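Local structure of pseudopodium-enriched atypical kinase 1 (Homo sapiens, 6BHC) at residues 173-178 with 318-322; 111-117 with 193-197; 64-68 with 153-157. The protein is a pseudokinase with an unusual catalytic cleft and a kinase fold that dimerizes, and probably works as a scaffold in signalling rather than as an active kinase. The protein carries 1 engineered substitution. All coordinates share one frame; numbering follows the deposited sequence.

Contact 1 of 3, residues 173-178 with 318-322; sequences PDLYER and RSPYS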
loop_
_atom_site.group_PDB
_atom_site.type_symbol
_atom_site.label_atom_id
_atom_site.label_comp_id
_atom_site.label_asym_id
_atom_site.label_seq_id
_atom_site.Cartn_x
_atom_site.Cartn_y
_atom_site.Cartn_z
ATOM N N PRO A 173 13.953 29.548 -2.089
ATOM C CA PRO A 173 15.003 28.981 -1.229
ATOM C C PRO A 173 14.576 27.711 -0.512
ATOM O O PRO A 173 15.420 26.839 -0.274
ATOM C CB PRO A 173 15.300 30.117 -0.241
ATOM C CG PRO A 173 14.034 30.904 -0.192
ATOM C CD PRO A 173 13.456 30.838 -1.580
ATOM N N ASP A 174 13.296 27.579 -0.161
ATOM C CA ASP A 174 12.847 26.381 0.541
ATOM C C ASP A 174 12.944 25.149 -0.348
ATOM O O ASP A 174 13.410 24.091 0.092
ATOM C CB ASP A 174 11.415 26.569 1.038
ATOM C CG ASP A 174 11.292 27.688 2.049
ATOM O OD1 ASP A 174 12.208 28.533 2.118
ATOM O OD2 ASP A 174 10.277 27.724 2.774
ATOM N N LEU A 175 12.516 25.269 -1.606
ATOM C CA LEU A 175 12.539 24.121 -2.505
ATOM C C LEU A 175 13.965 23.739 -2.883
ATOM O O LEU A 175 14.308 22.552 -2.901
ATOM C CB LEU A 175 11.708 24.421 -3.753
ATOM C CG LEU A 175 11.574 23.294 -4.779
ATOM C CD1 LEU A 175 11.127 22.004 -4.108
ATOM C CD2 LEU A 175 10.601 23.690 -5.879
ATOM N N TYR A 176 14.812 24.726 -3.178
ATOM C CA TYR A 176 16.167 24.409 -3.620
ATOM C C TYR A 176 16.995 23.814 -2.487
ATOM O O TYR A 176 17.689 22.808 -2.677
ATOM C CB TYR A 176 16.858 25.651 -4.188
ATOM C CG TYR A 176 18.305 25.383 -4.542
ATOM C CD1 TYR A 176 18.639 24.709 -5.710
ATOM C CD2 TYR A 176 19.334 25.778 -3.696
ATOM C CE1 TYR A 176 19.957 24.446 -6.030
ATOM C CE2 TYR A 176 20.655 25.521 -4.009
ATOM C CZ TYR A 176 20.961 24.855 -5.178
ATOM O OH TYR A 176 22.273 24.594 -5.497
ATOM N N GLU A 177 16.943 24.425 -1.301
ATOM C CA GLU A 177 17.763 23.942 -0.196
ATOM C C GLU A 177 17.267 22.609 0.353
ATOM O O GLU A 177 18.035 21.908 1.020
ATOM C CB GLU A 177 17.826 24.992 0.916
ATOM C CG GLU A 177 18.474 26.300 0.472
ATOM C CD GLU A 177 18.911 27.179 1.632
ATOM O OE1 GLU A 177 18.728 26.776 2.800
ATOM O OE2 GLU A 177 19.446 28.277 1.370
ATOM N N ARG A 178 16.011 22.242 0.087
ATOM C CA ARG A 178 15.568 20.892 0.418
ATOM C C ARG A 178 16.157 19.873 -0.550
ATOM O O ARG A 178 16.564 18.782 -0.137
ATOM C CB ARG A 178 14.040 20.813 0.425
ATOM C CG ARG A 178 13.512 19.438 0.823
ATOM C CD ARG A 178 12.000 19.412 0.994
ATOM N NE ARG A 178 11.545 18.090 1.416
ATOM C CZ ARG A 178 11.438 17.705 2.684
ATOM N NH1 ARG A 178 11.744 18.543 3.666
ATOM N NH2 ARG A 178 11.021 16.481 2.976
ATOM N N ARG A 318 18.240 31.662 4.840
ATOM C CA ARG A 318 17.229 31.872 3.812
ATOM C C ARG A 318 16.109 30.841 3.800
ATOM O O ARG A 318 15.095 31.079 3.136
ATOM C CB ARG A 318 17.883 31.897 2.421
ATOM C CG ARG A 318 18.999 32.919 2.287
ATOM C CD ARG A 318 19.889 32.616 1.097
ATOM N NE ARG A 318 19.195 32.794 -0.172
ATOM C CZ ARG A 318 19.768 32.628 -1.360
ATOM N NH1 ARG A 318 21.045 32.280 -1.438
ATOM N NH2 ARG A 318 19.065 32.811 -2.466
ATOM N N SER A 319 16.245 29.724 4.503
ATOM C CA SER A 319 15.243 28.668 4.469
ATOM C C SER A 319 15.264 27.945 5.801
ATOM O O SER A 319 16.210 28.101 6.584
ATOM C CB SER A 319 15.510 27.689 3.317
ATOM O OG SER A 319 16.556 26.793 3.643
ATOM N N PRO A 320 14.233 27.143 6.104
ATOM C CA PRO A 320 14.259 26.343 7.340
ATOM C C PRO A 320 15.404 25.346 7.411
ATOM O O PRO A 320 15.599 24.735 8.470
ATOM C CB PRO A 320 12.907 25.618 7.322
ATOM C CG PRO A 320 12.033 26.476 6.483
ATOM C CD PRO A 320 12.926 27.064 5.429
ATOM N N TYR A 321 16.156 25.153 6.332
ATOM C CA TYR A 321 17.264 24.212 6.309
ATOM C C TYR A 321 18.619 24.891 6.456
ATOM O O TYR A 321 19.632 24.197 6.582
ATOM C CB TYR A 321 17.232 23.398 5.010
ATOM C CG TYR A 321 15.874 22.814 4.688
ATOM C CD1 TYR A 321 15.477 21.592 5.219
ATOM C CD2 TYR A 321 14.989 23.484 3.849
ATOM C CE1 TYR A 321 14.236 21.056 4.926
ATOM C CE2 TYR A 321 13.746 22.955 3.552
ATOM C CZ TYR A 321 13.374 21.740 4.093
ATOM O OH TYR A 321 12.138 21.205 3.802
ATOM N N SER A 322 18.657 26.225 6.470
ATOM C CA SER A 322 19.930 26.937 6.417
ATOM C C SER A 322 20.719 26.781 7.713
ATOM O O SER A 322 21.938 26.574 7.677
ATOM C CB SER A 322 19.685 28.413 6.104
ATOM O OG SER A 322 18.999 28.558 4.871
HETATM O O HOH W 1 11.804 30.647 3.833
#
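E177 and S322 meet where the start of helix 173-194 packs on the loop leading into helix 322-332, in the C-terminal lobe of the kinase fold. E177 points its carboxylate into this turn, and OE1 does the touching. S322 OG donates to E177 OE1 at 2.7 Å, and OE1 takes it on its syn lone pair, the side of its other oxygen. S319 OG also approaches E177 OE1, but at 2.3 Å the bond is too short for its length to be trusted. The same two serines form a capping box at the head of helix 322-332: S322 OG accepts from S319 N at 3.0 Å, and S319 OG accepts from Y321 N.

Next along the helix, R178 meets Y321, the two side chains crossing at a slant. The arginine chain is extended from CG to NE, and its CG stands anti to the backbone N (chi1 -178°), which carries the guanidinium past the phenol. R178 NH1 donates to Y321 OH at 2.7 Å from nearly within the guanidinium plane, while that plane and the ring are turned 58° apart. Over one ring face sits R178 CA, offset toward the rim, and R178 CB lies 3.8 Å from Y321 CE2. A leucine in place of Y321 would probably leave R178 NH1 without its hydroxyl acceptor and the end of the arginine less firmly oriented.

At the outer edge, a water donates to D174 OD1 at 2.8 Å and only weakly to R318 O. R178 has further partners in L354 O and E407, and E177 OE2 is bonded to H169. The buried carboxylate of E177 therefore has donors at both oxygens, and the nearby N-terminus of helix 322-332 would probably help it stay negatively charged.

Contact 2 of 3, residues 111-117 with 193-197; sequences LAVHFNI and HLKPY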
loop_
_atom_site.group_PDB
_atom_site.type_symbol
_atom_site.label_atom_id
_atom_site.label_comp_id
_atom_site.label_asym_id
_atom_site.label_seq_id
_atom_site.Cartn_x
_atom_site.Cartn_y
_atom_site.Cartn_z
ATOM N N LEU A 111 33.969 -3.076 -4.893
ATOM C CA LEU A 111 32.867 -2.693 -4.020
ATOM C C LEU A 111 31.574 -3.354 -4.475
ATOM O O LEU A 111 31.294 -3.437 -5.675
ATOM C CB LEU A 111 32.685 -1.174 -4.006
ATOM C CG LEU A 111 33.935 -0.314 -3.821
ATOM C CD1 LEU A 111 33.586 1.159 -3.964
ATOM C CD2 LEU A 111 34.581 -0.588 -2.473
ATOM N N ALA A 112 30.787 -3.825 -3.509
ATOM C CA ALA A 112 29.452 -4.311 -3.820
ATOM C C ALA A 112 28.596 -3.168 -4.350
ATOM O O ALA A 112 28.821 -1.997 -4.032
ATOM C CB ALA A 112 28.805 -4.931 -2.581
ATOM N N VAL A 113 27.606 -3.518 -5.176
ATOM C CA VAL A 113 26.810 -2.498 -5.842
ATOM C C VAL A 113 26.065 -1.655 -4.811
ATOM O O VAL A 113 25.671 -2.134 -3.740
ATOM C CB VAL A 113 25.834 -3.130 -6.850
ATOM C CG1 VAL A 113 26.602 -3.879 -7.932
ATOM C CG2 VAL A 113 24.859 -4.059 -6.144
ATOM N N HIS A 114 25.891 -0.377 -5.132
ATOM C CA HIS A 114 25.190 0.550 -4.260
ATOM C C HIS A 114 24.446 1.559 -5.120
ATOM O O HIS A 114 24.908 1.938 -6.198
ATOM C CB HIS A 114 26.148 1.267 -3.305
ATOM C CG HIS A 114 25.457 2.029 -2.219
ATOM N ND1 HIS A 114 24.996 3.317 -2.388
ATOM C CD2 HIS A 114 25.145 1.683 -0.948
ATOM C CE1 HIS A 114 24.432 3.732 -1.268
ATOM N NE2 HIS A 114 24.511 2.759 -0.378
ATOM N N PHE A 115 23.291 1.997 -4.615
ATOM C CA PHE A 115 22.413 2.884 -5.373
ATOM C C PHE A 115 23.098 4.195 -5.745
ATOM O O PHE A 115 22.800 4.774 -6.796
ATOM C CB PHE A 115 21.147 3.148 -4.554
ATOM C CG PHE A 115 20.080 3.907 -5.286
ATOM C CD1 PHE A 115 19.325 3.294 -6.274
ATOM C CD2 PHE A 115 19.803 5.226 -4.959
ATOM C CE1 PHE A 115 18.330 3.989 -6.936
ATOM C CE2 PHE A 115 18.811 5.926 -5.619
ATOM C CZ PHE A 115 18.071 5.304 -6.606
ATOM N N ASN A 116 24.026 4.669 -4.912
ATOM C CA ASN A 116 24.644 5.977 -5.091
ATOM C C ASN A 116 26.117 5.888 -5.481
ATOM O O ASN A 116 26.844 6.881 -5.371
ATOM C CB ASN A 116 24.482 6.808 -3.818
ATOM C CG ASN A 116 23.031 6.983 -3.426
ATOM O OD1 ASN A 116 22.587 6.466 -2.402
ATOM N ND2 ASN A 116 22.281 7.714 -4.241
ATOM N N ILE A 117 26.572 4.725 -5.935
ATOM C CA ILE A 117 27.946 4.540 -6.383
ATOM C C ILE A 117 27.913 4.001 -7.806
ATOM O O ILE A 117 27.111 3.115 -8.125
ATOM C CB ILE A 117 28.734 3.603 -5.443
ATOM C CG1 ILE A 117 28.791 4.205 -4.036
ATOM C CG2 ILE A 117 30.144 3.357 -5.974
ATOM C CD1 ILE A 117 29.642 3.429 -3.064
ATOM N N HIS A 193 28.852 3.590 2.560
ATOM C CA HIS A 193 29.137 2.305 1.935
ATOM C C HIS A 193 30.633 2.039 1.823
ATOM O O HIS A 193 31.041 0.874 1.771
ATOM C CB HIS A 193 28.488 2.254 0.548
ATOM C CG HIS A 193 28.538 0.908 -0.104
ATOM N ND1 HIS A 193 27.761 -0.151 0.314
ATOM C CD2 HIS A 193 29.261 0.453 -1.155
ATOM C CE1 HIS A 193 28.008 -1.202 -0.447
ATOM N NE2 HIS A 193 28.912 -0.862 -1.347
ATOM N N LEU A 194 31.458 3.087 1.796
ATOM C CA LEU A 194 32.898 2.909 1.656
ATOM C C LEU A 194 33.585 2.554 2.967
ATOM O O LEU A 194 34.694 2.007 2.939
ATOM C CB LEU A 194 33.538 4.180 1.090
ATOM C CG LEU A 194 32.985 4.746 -0.219
ATOM C CD1 LEU A 194 33.773 5.982 -0.642
ATOM C CD2 LEU A 194 33.003 3.697 -1.314
ATOM N N LYS A 195 32.957 2.848 4.105
ATOM C CA LYS A 195 33.631 2.681 5.392
ATOM C C LYS A 195 34.013 1.239 5.695
ATOM O O LYS A 195 35.155 1.011 6.132
ATOM C CB LYS A 195 32.762 3.277 6.505
ATOM C CG LYS A 195 32.382 4.727 6.271
ATOM C CD LYS A 195 33.613 5.595 6.076
ATOM C CE LYS A 195 33.232 7.043 5.808
ATOM N NZ LYS A 195 34.430 7.908 5.613
ATOM N N PRO A 196 33.149 0.232 5.511
ATOM C CA PRO A 196 33.583 -1.146 5.804
ATOM C C PRO A 196 34.703 -1.635 4.902
ATOM O O PRO A 196 35.387 -2.603 5.256
ATOM C CB PRO A 196 32.301 -1.969 5.607
ATOM C CG PRO A 196 31.194 -0.991 5.764
ATOM C CD PRO A 196 31.718 0.274 5.161
ATOM N N TYR A 197 34.913 -1.002 3.749
ATOM C CA TYR A 197 36.053 -1.307 2.895
ATOM C C TYR A 197 37.295 -0.508 3.261
ATOM O O TYR A 197 38.366 -0.777 2.708
ATOM C CB TYR A 197 35.706 -1.043 1.424
ATOM C CG TYR A 197 34.629 -1.942 0.861
ATOM C CD1 TYR A 197 34.933 -3.217 0.401
ATOM C CD2 TYR A 197 33.311 -1.513 0.780
ATOM C CE1 TYR A 197 33.953 -4.042 -0.116
ATOM C CE2 TYR A 197 32.324 -2.329 0.261
ATOM C CZ TYR A 197 32.651 -3.593 -0.183
ATOM O OH TYR A 197 31.672 -4.411 -0.698
#
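H193, near the end of helix 173-194, and Y197, in the turn that follows it, hold the loop that joins the αC helix to strand β4 of the kinase fold, residues 111-117. The two side chains serve the two backbone polar atoms of A112. On one side, A112 N donates to Y197 OH at 3.0 Å in a nearly straight bond (165°). On the other, H193 NE2 donates to A112 O at 2.9 Å. This second bond is bent: the donor stands above the carbonyl plane of A112, and the acceptor is tilted out of the imidazole plane.

The loop also satisfies itself. H114 to I117 is a type I beta turn, closed by I117 N to H114 O, and H114 ND1 accepts from N116 N at 3.0 Å. H114-F115-N116 fits the HxN sequence known from this loop in many kinases. N116 ND2 bonds outward to L238 O, and F115 O accepts from R237.

H114 meets H193 with its CD2, 3.4 Å from H193 ND1. The two side chains run antiparallel alongside one another, each laying its CB over a face of the other's ring; H114 CB is 3.9 Å from the H193 centroid. The ring planes themselves are oblique, at 43°. Apolar contacts fill in behind: I117 CD1 touches H193 CD2 at 3.6 Å and also reaches L194 CD2, which meets L111 CD1 as well. The other branch of L111 makes a CH-pi contact, its CD2 lying 3.7 Å from the Y197 ring centroid, over the face.

Contact 3 of 3, residues 64-68 with 153-157; sequences PCCEA and VPCLT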
loop_
_atom_site.group_PDB
_atom_site.type_symbol
_atom_site.label_atom_id
_atom_site.label_comp_id
_atom_site.label_asym_id
_atom_site.label_seq_id
_atom_site.Cartn_x
_atom_site.Cartn_y
_atom_site.Cartn_z
ATOM N N PRO A 64 27.817 15.752 -26.010
ATOM C CA PRO A 64 27.862 14.930 -24.797
ATOM C C PRO A 64 26.598 15.097 -23.968
ATOM O O PRO A 64 25.998 16.173 -23.918
ATOM C CB PRO A 64 29.090 15.463 -24.050
ATOM C CG PRO A 64 29.920 16.130 -25.102
ATOM C CD PRO A 64 28.940 16.701 -26.079
ATOM N N CYS A 65 26.191 14.009 -23.317
ATOM C CA CYS A 65 25.074 14.064 -22.386
ATOM C C CYS A 65 25.503 14.474 -20.985
ATOM O O CYS A 65 24.652 14.884 -20.187
ATOM C CB CYS A 65 24.354 12.711 -22.329
ATOM S SG CYS A 65 25.322 11.351 -21.623
ATOM N N CYS A 66 26.795 14.382 -20.675
ATOM C CA CYS A 66 27.319 14.791 -19.379
ATOM C C CYS A 66 28.831 14.926 -19.484
ATOM O O CYS A 66 29.481 14.150 -20.189
ATOM C CB CYS A 66 26.952 13.787 -18.281
ATOM S SG CYS A 66 27.570 14.226 -16.640
ATOM N N GLU A 67 29.380 15.915 -18.781
ATOM C CA GLU A 67 30.821 16.169 -18.751
ATOM C C GLU A 67 31.269 16.176 -17.293
ATOM O O GLU A 67 31.117 17.183 -16.596
ATOM C CB GLU A 67 31.163 17.484 -19.443
ATOM C CG GLU A 67 31.037 17.438 -20.956
ATOM C CD GLU A 67 31.173 18.806 -21.592
ATOM O OE1 GLU A 67 30.194 19.580 -21.558
ATOM O OE2 GLU A 67 32.264 19.114 -22.116
ATOM N N ALA A 68 31.822 15.056 -16.835
ATOM C CA ALA A 68 32.242 14.915 -15.452
ATOM C C ALA A 68 33.712 15.302 -15.298
ATOM O O ALA A 68 34.397 15.657 -16.259
ATOM C CB ALA A 68 31.993 13.488 -14.965
ATOM N N VAL A 153 22.600 6.154 -17.165
ATOM C CA VAL A 153 22.995 7.252 -18.043
ATOM C C VAL A 153 22.966 8.570 -17.279
ATOM O O VAL A 153 21.907 8.971 -16.776
ATOM C CB VAL A 153 22.089 7.323 -19.282
ATOM C CG1 VAL A 153 22.427 8.551 -20.110
ATOM C CG2 VAL A 153 22.233 6.059 -20.112
ATOM N N PRO A 154 24.091 9.273 -17.165
ATOM C CA PRO A 154 24.076 10.584 -16.509
ATOM C C PRO A 154 23.574 11.672 -17.444
ATOM O O PRO A 154 23.936 11.729 -18.622
ATOM C CB PRO A 154 25.547 10.806 -16.137
ATOM C CG PRO A 154 26.296 10.058 -17.180
ATOM C CD PRO A 154 25.455 8.854 -17.533
ATOM N N CYS A 155 22.723 12.541 -16.900
ATOM C CA CYS A 155 22.191 13.673 -17.645
ATOM C C CYS A 155 22.927 14.971 -17.352
ATOM O O CYS A 155 22.922 15.871 -18.200
ATOM C CB CYS A 155 20.701 13.857 -17.333
ATOM S SG CYS A 155 19.724 12.352 -17.519
ATOM N N LEU A 156 23.556 15.076 -16.185
ATOM C CA LEU A 156 24.307 16.255 -15.769
ATOM C C LEU A 156 25.009 15.912 -14.461
ATOM O O LEU A 156 24.782 14.852 -13.873
ATOM C CB LEU A 156 23.403 17.482 -15.601
ATOM C CG LEU A 156 22.449 17.521 -14.403
ATOM C CD1 LEU A 156 22.018 18.952 -14.124
ATOM C CD2 LEU A 156 21.230 16.638 -14.626
ATOM N N THR A 157 25.873 16.819 -14.019
ATOM C CA THR A 157 26.522 16.704 -12.722
ATOM C C THR A 157 25.857 17.640 -11.723
ATOM O O THR A 157 25.052 18.503 -12.080
ATOM C CB THR A 157 28.015 17.025 -12.820
ATOM O OG1 THR A 157 28.183 18.360 -13.311
ATOM C CG2 THR A 157 28.721 16.050 -13.748
#
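The hinge between the two kinase lobes, residues 153-157, runs here against residues 64-68, which include the short strand 66-67 that pairs with strand 71-78, just ahead of the turn into that strand, where kinases carry the glycine-rich loop. C66 is the main side chain between them. Its SG stands anti to the backbone N (chi1 180°) and so reaches across to T157, where C66 SG meets T157 CG2 at 3.6 Å. The same sulfur lies 3.8 Å from L156 C. Lower on the chain, C66 CB rests 3.9 Å from P154 CB, beside the proline ring. These are van der Waals contacts.

P154 also touches A87 and Y73, while C66, A68 and T157 all touch L210 of strand 209-212. A87 and L210 probably occupy the positions that sandwich the adenine of ATP in active kinases, which puts this contact beside the nucleotide cleft.

The backbones pair with neighbouring strands: C65 and C66 with Y73, C155 and L156 with L211. T157 heads helix 158-163 as its N-cap: OG1 caps a backbone N of the helix, and T157 N bonds to D160 OD2. That job for OG1 turns the methyl of T157 toward residues 66-68, with A68 CA 4.1 Å from T157 CG2. At the other end, C65 SG lies beside the hinge backbone, 3.3 Å from P154 O and 4.3 Å from V153 CG1.

Contacts 1 and 2 use the two ends of helix 173-194, with centres about 29 Å apart on opposite sides of the chain's centre, and in both polar side chains do much of the holding. Contact 1 places a buried carboxylate and an arginine against a helix start, whereas contact 2 uses rings to satisfy a loop's backbone. Contact 3 belongs to the cleft between the lobes and is bound by sulfur and methyl packing, with backbone pairing to neighbouring strands alongside. None is fully core: each is partly buried, with contact 2 closest to the chain's centre. Their nearest atoms stay about 9 to 13 Å apart.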